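Local coordinates for pyoverdine biosynthesis protein PvcA (Pseudomonas aeruginosa, PDB 3E59) that makes the isonitrile group on L-tyrosine during paerucumarin biosynthesis, taking the isonitrile carbon from C2 of ribulose 5-phosphate, at residues Ile252-Ile256 / Lys265-Met270; Leu20-Arg25 / Glu38-Ile42; Ala108-Ser114 / His148-Leu154. All coordinates share one frame. Residue numbers count along the deposited sequence, not the author numbering.

Contacts 1 and 3 belong to one five-stranded parallel sheet and pair its two outermost strands, 265-267 and 149-151, each with the strand beside it; strand 60-64 lies between the two pairs. Their centres are about 13 Å apart, and Leu254 CD1 meets Ile110 CD1 at 4.3 Å across one face of strand 60-64. Contact 2 lies beyond the 265-267 edge, its centre about 10 Å from that of contact 1 and about 22 Å from that of contact 3; Tyr22 O is 2.5 Å from His269 N. Arg253, Ser255 and Lys265 of contact 1 bind a phosphate ion (Ser255 OG to O3, 2.6 Å), in an enzyme that uses a phosphorylated sugar.

Contact 1 of 3, residues Ile252-Ile256 / Lys265-Met270; sequences IRLSI and KFGIHM. With PO4 (phosphate ion), chain E.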
loop_
_atom_site.group_PDB
_atom_site.type_symbol
_atom_site.label_atom_id
_atom_site.label_comp_id
_atom_site.label_asym_id
_atom_site.label_seq_id
_atom_site.Cartn_x
_atom_site.Cartn_y
_atom_site.Cartn_z
ATOM N N ILE A 252 -2.979 7.170 12.969
ATOM C CA ILE A 252 -3.705 5.948 12.659
ATOM C C ILE A 252 -2.944 5.287 11.529
ATOM O O ILE A 252 -2.664 5.913 10.505
ATOM C CB ILE A 252 -5.191 6.216 12.247
ATOM C CG1 ILE A 252 -5.896 7.187 13.217
ATOM C CG2 ILE A 252 -5.969 4.900 12.071
ATOM C CD1 ILE A 252 -5.773 6.848 14.680
ATOM N N ARG A 253 -2.593 4.025 11.739
ATOM C CA ARG A 253 -1.757 3.285 10.821
ATOM C C ARG A 253 -2.584 2.527 9.752
ATOM O O ARG A 253 -3.189 1.473 10.030
ATOM C CB ARG A 253 -0.865 2.338 11.638
ATOM C CG ARG A 253 0.113 1.475 10.837
ATOM C CD ARG A 253 1.146 2.274 9.996
ATOM N NE ARG A 253 2.303 1.411 9.750
ATOM C CZ ARG A 253 2.309 0.418 8.868
ATOM N NH1 ARG A 253 1.234 0.187 8.126
ATOM N NH2 ARG A 253 3.375 -0.350 8.738
ATOM N N LEU A 254 -2.615 3.070 8.535
ATOM C CA LEU A 254 -3.262 2.379 7.422
ATOM C C LEU A 254 -2.274 1.457 6.731
ATOM O O LEU A 254 -1.068 1.548 6.950
ATOM C CB LEU A 254 -3.866 3.355 6.418
ATOM C CG LEU A 254 -4.864 4.416 6.896
ATOM C CD1 LEU A 254 -5.132 5.366 5.752
ATOM C CD2 LEU A 254 -6.178 3.810 7.426
ATOM N N SER A 255 -2.803 0.563 5.896
ATOM C CA SER A 255 -1.999 -0.443 5.197
ATOM C C SER A 255 -2.699 -0.780 3.894
ATOM O O SER A 255 -3.895 -0.534 3.751
ATOM C CB SER A 255 -1.857 -1.697 6.064
ATOM O OG SER A 255 -0.951 -2.630 5.503
ATOM N N ILE A 256 -1.945 -1.315 2.937
ATOM C CA ILE A 256 -2.533 -1.853 1.711
ATOM C C ILE A 256 -2.514 -3.376 1.688
ATOM O O ILE A 256 -2.775 -3.997 0.639
ATOM C CB ILE A 256 -1.924 -1.222 0.391
ATOM C CG1 ILE A 256 -0.395 -1.119 0.438
ATOM C CG2 ILE A 256 -2.509 0.144 0.172
ATOM C CD1 ILE A 256 0.319 -2.426 0.230
ATOM N N LYS A 265 -2.317 -1.834 12.663
ATOM C CA LYS A 265 -2.429 -1.629 11.233
ATOM C C LYS A 265 -3.849 -1.930 10.763
ATOM O O LYS A 265 -4.482 -2.909 11.208
ATOM C CB LYS A 265 -1.406 -2.481 10.487
ATOM C CG LYS A 265 0.039 -2.375 10.996
ATOM C CD LYS A 265 0.905 -3.291 10.173
ATOM C CE LYS A 265 2.165 -3.684 10.868
ATOM N NZ LYS A 265 2.987 -4.530 9.940
ATOM N N PHE A 266 -4.346 -1.069 9.876
ATOM C CA PHE A 266 -5.699 -1.178 9.346
ATOM C C PHE A 266 -5.660 -1.210 7.813
ATOM O O PHE A 266 -5.356 -0.202 7.177
ATOM C CB PHE A 266 -6.535 0.003 9.833
ATOM C CG PHE A 266 -7.983 -0.045 9.389
ATOM C CD1 PHE A 266 -8.352 0.367 8.106
ATOM C CD2 PHE A 266 -8.977 -0.481 10.267
ATOM C CE1 PHE A 266 -9.680 0.336 7.693
ATOM C CE2 PHE A 266 -10.307 -0.516 9.871
ATOM C CZ PHE A 266 -10.662 -0.110 8.579
ATOM N N GLY A 267 -5.969 -2.361 7.220
ATOM C CA GLY A 267 -5.959 -2.488 5.750
ATOM C C GLY A 267 -7.125 -1.764 5.101
ATOM O O GLY A 267 -8.267 -1.882 5.545
ATOM N N ILE A 268 -6.844 -1.007 4.047
ATOM C CA ILE A 268 -7.872 -0.172 3.415
ATOM C C ILE A 268 -7.824 -0.263 1.887
ATOM O O ILE A 268 -6.740 -0.286 1.279
ATOM C CB ILE A 268 -7.780 1.323 3.904
ATOM C CG1 ILE A 268 -9.003 2.130 3.456
ATOM C CG2 ILE A 268 -6.460 1.989 3.450
ATOM C CD1 ILE A 268 -9.286 3.345 4.320
ATOM N N HIS A 269 -9.010 -0.326 1.281
ATOM C CA HIS A 269 -9.157 -0.327 -0.165
ATOM C C HIS A 269 -9.231 1.093 -0.695
ATOM O O HIS A 269 -9.652 2.014 0.016
ATOM C CB HIS A 269 -10.387 -1.125 -0.594
ATOM C CG HIS A 269 -10.180 -2.610 -0.592
ATOM N ND1 HIS A 269 -9.407 -3.258 -1.535
ATOM C CD2 HIS A 269 -10.692 -3.582 0.202
ATOM C CE1 HIS A 269 -9.431 -4.559 -1.309
ATOM N NE2 HIS A 269 -10.215 -4.784 -0.269
ATOM N N MET A 270 -8.788 1.264 -1.934
ATOM C CA MET A 270 -8.735 2.584 -2.580
ATOM C C MET A 270 -9.505 2.642 -3.915
ATOM O O MET A 270 -9.711 3.726 -4.467
ATOM C CB MET A 270 -7.280 3.005 -2.806
ATOM C CG MET A 270 -6.438 3.163 -1.546
ATOM S SD MET A 270 -4.749 3.585 -1.959
ATOM C CE MET A 270 -4.238 2.116 -2.862
HETATM P P PO4 E . 2.645 -3.175 6.316
HETATM O O1 PO4 E . 2.027 -4.551 6.327
HETATM O O2 PO4 E . 3.649 -3.119 5.178
HETATM O O3 PO4 E . 1.530 -2.122 6.135
HETATM O O4 PO4 E . 3.403 -2.935 7.594
#
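Lys265 opens the second segment beside Arg253, just ahead of a short parallel pairing of Leu254 with Phe266 and Ser255 with Gly267, whose strand axes come within 4.3 Å at an angle of 41°. Lys265 CG is 3.9 Å from Arg253 CG and also lies over one face of the Arg253 guanidinium, and the extended side chain brings NZ to 4.4 Å from Arg253 NH2. Two like charges this close are reconciled by a phosphate ion, probably from the crystallisation liquor: its O4 accepts from Lys265 NZ at 2.9 Å and from Arg253 NH2 at 2.8 Å. Phe266 then supplies the central pairing, donating from N to Arg253 O (2.8 Å) and receiving a weak bond on its O from Ser255 N (3.0 Å). Its ring shares a sheet face with Leu254, whose CD2 lies 4.1 Å from Phe266 CD1. Gly267 pairs with Ser255 without a side chain on the opposite face, where Ser255 OG reaches phosphate O3 at 2.6 Å. Ile268 N donates to Ser255 O at 3.0 Å, and its branched side chain suits the apolar side, CG2 touching Leu254 CB at 4.2 Å. Past His269, Met270 bends its flexible thioether back so that CE meets Ile256 CG2 at 4.0 Å. Arg253 NH1 is doubly used, bonding Leu254 O at 2.9 Å and phosphate O3 at 3.1 Å; His257 and Gln259 also bond the anion. Two cations and a hydroxyl thus converge on the Arg253 and Ser255 side of the sheet, near its 265-267 edge, chemistry consistent with a site for the phosphate of ribulose 5-phosphate.

Contact 2 of 3, residues Leu20-Arg25 / Glu38-Ile42; sequences LLYRRR and EIRRI
Leu20 begins a type I beta turn that runs to Arg23 and leads the chain out of helix 11-20; across from it, residues 38-42 belong to helix 35-55, with Ile42 N bonded to Glu38 O at 3.0 Å. CA atoms are 8.1 Å apart for Leu20 and Ile39, 9.5 Å for Arg25 and Glu38. Leu20 points toward the helix and packs against Ile39 and Ile42, about one helical turn apart; the closest pairs are CD1 to Ile39 CG2, 4.1 Å, and CD2 to Ile42 CG2, 4.2 Å. All three branched aliphatic side chains are mt. The turn's closing bond, Arg23 N to Leu20 O, is weak at 3.5 Å. Arg23 to Arg25 run extended (phi/psi about -74/133, -77/130, -114/156). Arg23 has chi1 and chi2 near 180° and chi3 near 60°, so NH2 donates to Glu38 OE1 at 2.8 Å, while NH1 adds a weak 3.4 Å bond to the same oxygen. Ile42 CD1 covers one guanidinium face, 3.5 Å from Arg23 NH1. Arg24, out of reach of the helix, donates from NE to Ile268 O. Arg25 (chi1 -61°, chi2 near 180°, chi3 66°) starts sideways, but NH2 reaches Glu38 OE2 at 3.1 Å and NE makes a weak 3.0 Å bond to Glu38 OE1. Buried Glu38 (chi1 -76°, chi2 170°) thus balances two guanidinium groups with one carboxylate. Phe266 of strand 265-267 touches Leu20, Arg23 and Ile42, placing the contact against the sheet. It is a salt-bridge network joining an interhelical loop to a helix flanking a parallel sheet's edge.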
loop_
_atom_site.group_PDB
_atom_site.type_symbol
_atom_site.label_atom_id
_atom_site.label_comp_id
_atom_site.label_asym_id
_atom_site.label_seq_id
_atom_site.Cartn_x
_atom_site.Cartn_y
_atom_site.Cartn_z
ATOM N N LEU A 20 -14.232 1.458 7.975
ATOM C CA LEU A 20 -14.656 0.065 7.965
ATOM C C LEU A 20 -15.321 -0.360 6.647
ATOM O O LEU A 20 -15.255 -1.534 6.270
ATOM C CB LEU A 20 -15.591 -0.214 9.155
ATOM C CG LEU A 20 -14.954 -0.399 10.546
ATOM C CD1 LEU A 20 -16.021 -0.409 11.610
ATOM C CD2 LEU A 20 -14.115 -1.687 10.604
ATOM N N LEU A 21 -15.965 0.602 5.975
ATOM C CA LEU A 21 -16.543 0.417 4.640
ATOM C C LEU A 21 -15.537 -0.033 3.585
ATOM O O LEU A 21 -15.921 -0.702 2.625
ATOM C CB LEU A 21 -17.175 1.719 4.146
ATOM C CG LEU A 21 -18.350 2.290 4.928
ATOM C CD1 LEU A 21 -18.570 3.750 4.537
ATOM C CD2 LEU A 21 -19.624 1.435 4.721
ATOM N N TYR A 22 -14.266 0.341 3.765
ATOM C CA TYR A 22 -13.212 0.108 2.776
ATOM C C TYR A 22 -12.102 -0.822 3.277
ATOM O O TYR A 22 -10.984 -0.827 2.739
ATOM C CB TYR A 22 -12.615 1.456 2.341
ATOM C CG TYR A 22 -13.665 2.426 1.834
ATOM C CD1 TYR A 22 -14.200 2.292 0.549
ATOM C CD2 TYR A 22 -14.145 3.453 2.646
ATOM C CE1 TYR A 22 -15.178 3.166 0.088
ATOM C CE2 TYR A 22 -15.125 4.325 2.192
ATOM C CZ TYR A 22 -15.624 4.176 0.912
ATOM O OH TYR A 22 -16.588 5.034 0.447
ATOM N N ARG A 23 -12.409 -1.621 4.293
ATOM C CA ARG A 23 -11.392 -2.448 4.940
ATOM C C ARG A 23 -10.993 -3.656 4.072
ATOM O O ARG A 23 -11.851 -4.350 3.503
ATOM C CB ARG A 23 -11.862 -2.889 6.336
ATOM C CG ARG A 23 -10.773 -3.567 7.163
ATOM C CD ARG A 23 -11.212 -3.906 8.578
ATOM N NE ARG A 23 -12.322 -4.855 8.627
ATOM C CZ ARG A 23 -12.226 -6.143 8.948
ATOM N NH1 ARG A 23 -11.050 -6.683 9.274
ATOM N NH2 ARG A 23 -13.327 -6.898 8.957
ATOM N N ARG A 24 -9.688 -3.881 3.945
ATOM C CA ARG A 24 -9.184 -5.122 3.350
ATOM C C ARG A 24 -9.307 -6.236 4.380
ATOM O O ARG A 24 -8.883 -6.066 5.531
ATOM C CB ARG A 24 -7.717 -4.988 2.970
ATOM C CG ARG A 24 -7.470 -4.035 1.874
ATOM C CD ARG A 24 -6.018 -4.007 1.506
ATOM N NE ARG A 24 -5.776 -2.811 0.701
ATOM C CZ ARG A 24 -5.607 -2.780 -0.619
ATOM N NH1 ARG A 24 -5.599 -3.894 -1.350
ATOM N NH2 ARG A 24 -5.415 -1.614 -1.203
ATOM N N ARG A 25 -9.905 -7.356 3.971
ATOM C CA ARG A 25 -9.988 -8.560 4.798
ATOM C C ARG A 25 -9.163 -9.637 4.114
ATOM O O ARG A 25 -8.957 -9.557 2.903
ATOM C CB ARG A 25 -11.436 -9.040 4.912
ATOM C CG ARG A 25 -12.407 -8.050 5.553
ATOM C CD ARG A 25 -13.764 -8.699 5.769
ATOM N NE ARG A 25 -13.699 -9.787 6.749
ATOM C CZ ARG A 25 -14.583 -10.778 6.852
ATOM N NH1 ARG A 25 -15.626 -10.854 6.031
ATOM N NH2 ARG A 25 -14.416 -11.707 7.784
ATOM N N GLU A 38 -14.382 -9.515 14.231
ATOM C CA GLU A 38 -13.261 -8.714 13.730
ATOM C C GLU A 38 -13.463 -7.234 14.019
ATOM O O GLU A 38 -12.533 -6.559 14.453
ATOM C CB GLU A 38 -13.066 -8.919 12.232
ATOM C CG GLU A 38 -12.395 -10.228 11.858
ATOM C CD GLU A 38 -12.448 -10.492 10.372
ATOM O OE1 GLU A 38 -12.755 -9.554 9.608
ATOM O OE2 GLU A 38 -12.186 -11.640 9.957
ATOM N N ILE A 39 -14.682 -6.749 13.789
ATOM C CA ILE A 39 -15.036 -5.346 14.011
ATOM C C ILE A 39 -14.920 -4.967 15.492
ATOM O O ILE A 39 -14.391 -3.903 15.823
ATOM C CB ILE A 39 -16.450 -5.017 13.456
ATOM C CG1 ILE A 39 -16.462 -5.111 11.922
ATOM C CG2 ILE A 39 -16.915 -3.627 13.904
ATOM C CD1 ILE A 39 -17.870 -5.310 11.304
ATOM N N ARG A 40 -15.403 -5.845 16.367
ATOM C CA ARG A 40 -15.298 -5.644 17.808
ATOM C C ARG A 40 -13.838 -5.416 18.258
ATOM O O ARG A 40 -13.546 -4.454 18.974
ATOM C CB ARG A 40 -15.939 -6.813 18.572
ATOM N N ARG A 41 -12.915 -6.271 17.819
ATOM C CA ARG A 41 -11.529 -6.081 18.233
ATOM C C ARG A 41 -10.821 -4.928 17.511
ATOM O O ARG A 41 -9.888 -4.333 18.052
ATOM C CB ARG A 41 -10.719 -7.388 18.270
ATOM C CG ARG A 41 -10.938 -8.374 17.156
ATOM C CD ARG A 41 -10.625 -9.793 17.648
ATOM N NE ARG A 41 -9.768 -10.521 16.708
ATOM C CZ ARG A 41 -10.202 -11.328 15.737
ATOM N NH1 ARG A 41 -11.505 -11.546 15.554
ATOM N NH2 ARG A 41 -9.325 -11.932 14.947
ATOM N N ILE A 42 -11.308 -4.579 16.323
ATOM C CA ILE A 42 -10.859 -3.360 15.641
ATOM C C ILE A 42 -11.232 -2.108 16.452
ATOM O O ILE A 42 -10.398 -1.216 16.634
ATOM C CB ILE A 42 -11.373 -3.274 14.172
ATOM C CG1 ILE A 42 -10.604 -4.252 13.291
ATOM C CG2 ILE A 42 -11.216 -1.861 13.615
ATOM C CD1 ILE A 42 -11.300 -4.573 11.993
#

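Contact 3 of 3, residues Ala108-Ser114 / His148-Leu154; sequences AKITVCS and HIGVFNL
This contact is a parallel beta pairing at one edge of a five-stranded sheet, where outermost strand 149-151 lies against strand 108-112; helix 127-144 lies in the connection between them, making a beta-alpha-beta crossover. The axes of the two short strand segments approach to 4.4 Å at 29°. Pair Ile110 with Ile149 (CA-CA 5.1 Å), Thr111 with Gly150 (4.4 Å) and Val112 with Val151 (4.8 Å). Four backbone hydrogen bonds make the ladder: Ile110 N to His148 O, 2.9 Å; Gly150 N to Ile110 O, 2.9 Å; Val112 N to Gly150 O, 2.7 Å; and Phe152 N to Val112 O, 2.9 Å. Ile110, Val112, Ile149 and Val151 share one face, where beta-branched side chains suit extended backbone. With Ile149 mm, its CD1 meets Ile110 CB at 3.9 Å and its CG2 meets Val112 CG2 at 4.0 Å, while Ile141 of helix 127-144 covers Ile149 and Val151. On the other face Thr111 sits opposite side-chain-less Gly150, its CG2 3.7 Å from Phe152 CB. Next along, Cys113 SG (chi1 m) lies 5.5 Å obliquely from the Phe152 ring centroid; Phe152 is t, and its ring meets Phe248 edge-to-face. Further along, a water also links the segments, donating to Ser114 O at 2.5 Å and accepting from Leu154 N at 3.0 Å.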
loop_
_atom_site.group_PDB
_atom_site.type_symbol
_atom_site.label_atom_id
_atom_site.label_comp_id
_atom_site.label_asym_id
_atom_site.label_seq_id
_atom_site.Cartn_x
_atom_site.Cartn_y
_atom_site.Cartn_z
ATOM N N ALA A 108 -8.840 15.671 8.572
ATOM C CA ALA A 108 -7.920 14.551 8.554
ATOM C C ALA A 108 -6.869 14.706 7.451
ATOM O O ALA A 108 -7.059 15.415 6.457
ATOM C CB ALA A 108 -8.688 13.231 8.399
ATOM N N LYS A 109 -5.765 14.006 7.646
ATOM C CA LYS A 109 -4.608 14.096 6.797
ATOM C C LYS A 109 -4.141 12.663 6.592
ATOM O O LYS A 109 -4.110 11.879 7.542
ATOM C CB LYS A 109 -3.555 14.908 7.553
ATOM C CG LYS A 109 -2.324 15.318 6.787
ATOM C CD LYS A 109 -1.374 16.021 7.746
ATOM C CE LYS A 109 -0.255 16.738 7.021
ATOM N NZ LYS A 109 0.110 17.961 7.802
ATOM N N ILE A 110 -3.833 12.302 5.349
ATOM C CA ILE A 110 -3.184 11.014 5.079
ATOM C C ILE A 110 -1.812 11.271 4.478
ATOM O O ILE A 110 -1.687 11.908 3.415
ATOM C CB ILE A 110 -4.009 10.088 4.139
ATOM C CG1 ILE A 110 -5.358 9.740 4.769
ATOM C CG2 ILE A 110 -3.212 8.774 3.808
ATOM C CD1 ILE A 110 -6.334 9.000 3.805
ATOM N N THR A 111 -0.785 10.788 5.170
ATOM C CA THR A 111 0.565 10.868 4.643
ATOM C C THR A 111 0.916 9.538 3.991
ATOM O O THR A 111 0.979 8.497 4.659
ATOM C CB THR A 111 1.593 11.231 5.730
ATOM O OG1 THR A 111 1.201 12.459 6.351
ATOM C CG2 THR A 111 2.980 11.408 5.118
ATOM N N VAL A 112 1.119 9.580 2.678
ATOM C CA VAL A 112 1.586 8.430 1.933
ATOM C C VAL A 112 3.073 8.277 2.208
ATOM O O VAL A 112 3.871 9.137 1.840
ATOM C CB VAL A 112 1.305 8.578 0.409
ATOM C CG1 VAL A 112 2.049 7.504 -0.399
ATOM C CG2 VAL A 112 -0.191 8.505 0.135
ATOM N N CYS A 113 3.435 7.190 2.890
ATOM C CA CYS A 113 4.823 6.941 3.248
ATOM C C CYS A 113 5.418 5.926 2.271
ATOM O O CYS A 113 5.489 4.734 2.544
ATOM C CB CYS A 113 4.928 6.496 4.709
ATOM S SG CYS A 113 4.374 7.788 5.894
ATOM N N SER A 114 5.838 6.426 1.121
ATOM C CA SER A 114 6.326 5.577 0.056
ATOM C C SER A 114 7.444 4.662 0.532
ATOM O O SER A 114 8.405 5.111 1.163
ATOM C CB SER A 114 6.811 6.420 -1.116
ATOM O OG SER A 114 7.446 5.578 -2.064
ATOM N N HIS A 148 -5.253 16.992 1.121
ATOM C CA HIS A 148 -5.168 16.282 2.412
ATOM C C HIS A 148 -4.214 15.103 2.344
ATOM O O HIS A 148 -4.115 14.302 3.277
ATOM C CB HIS A 148 -6.557 15.867 2.898
ATOM C CG HIS A 148 -7.547 16.999 2.918
ATOM N ND1 HIS A 148 -8.622 17.061 2.061
ATOM C CD2 HIS A 148 -7.589 18.135 3.653
ATOM C CE1 HIS A 148 -9.296 18.177 2.275
ATOM N NE2 HIS A 148 -8.691 18.847 3.238
ATOM N N ILE A 149 -3.503 15.026 1.227
ATOM C CA ILE A 149 -2.577 13.933 0.950
ATOM C C ILE A 149 -1.156 14.476 0.944
ATOM O O ILE A 149 -0.806 15.312 0.117
ATOM C CB ILE A 149 -2.911 13.216 -0.406
ATOM C CG1 ILE A 149 -4.371 12.760 -0.440
ATOM C CG2 ILE A 149 -1.996 12.002 -0.648
ATOM C CD1 ILE A 149 -4.819 11.923 0.778
ATOM N N GLY A 150 -0.347 14.007 1.884
ATOM C CA GLY A 150 1.083 14.324 1.889
ATOM C C GLY A 150 1.920 13.124 1.477
ATOM O O GLY A 150 1.424 12.004 1.424
ATOM N N VAL A 151 3.190 13.367 1.168
ATOM C CA VAL A 151 4.129 12.303 0.842
ATOM C C VAL A 151 5.336 12.401 1.770
ATOM O O VAL A 151 5.835 13.492 2.037
ATOM C CB VAL A 151 4.584 12.327 -0.657
ATOM C CG1 VAL A 151 5.477 11.146 -0.963
ATOM C CG2 VAL A 151 3.382 12.287 -1.598
ATOM N N PHE A 152 5.772 11.253 2.271
ATOM C CA PHE A 152 6.974 11.144 3.078
ATOM C C PHE A 152 7.788 9.979 2.525
ATOM O O PHE A 152 7.346 8.835 2.575
ATOM C CB PHE A 152 6.581 10.904 4.540
ATOM C CG PHE A 152 7.737 10.906 5.501
ATOM C CD1 PHE A 152 8.256 12.114 5.989
ATOM C CD2 PHE A 152 8.287 9.704 5.946
ATOM C CE1 PHE A 152 9.319 12.119 6.883
ATOM C CE2 PHE A 152 9.364 9.702 6.849
ATOM C CZ PHE A 152 9.879 10.903 7.316
ATOM N N ASN A 153 8.969 10.281 1.977
ATOM C CA ASN A 153 9.869 9.257 1.443
ATOM C C ASN A 153 10.990 8.971 2.438
ATOM O O ASN A 153 11.164 9.715 3.407
ATOM C CB ASN A 153 10.457 9.706 0.098
ATOM C CG ASN A 153 9.394 10.204 -0.875
ATOM O OD1 ASN A 153 9.336 11.395 -1.213
ATOM N ND2 ASN A 153 8.544 9.301 -1.317
ATOM N N LEU A 154 11.752 7.906 2.201
ATOM C CA LEU A 154 12.891 7.581 3.069
ATOM C C LEU A 154 13.896 8.736 3.213
ATOM O O LEU A 154 14.493 8.916 4.280
ATOM C CB LEU A 154 13.600 6.309 2.589
ATOM C CG LEU A 154 14.733 5.690 3.430
ATOM C CD1 LEU A 154 14.358 5.493 4.898
ATOM C CD2 LEU A 154 15.217 4.377 2.805
HETATM O O HOH W 1 10.749 5.708 0.367
#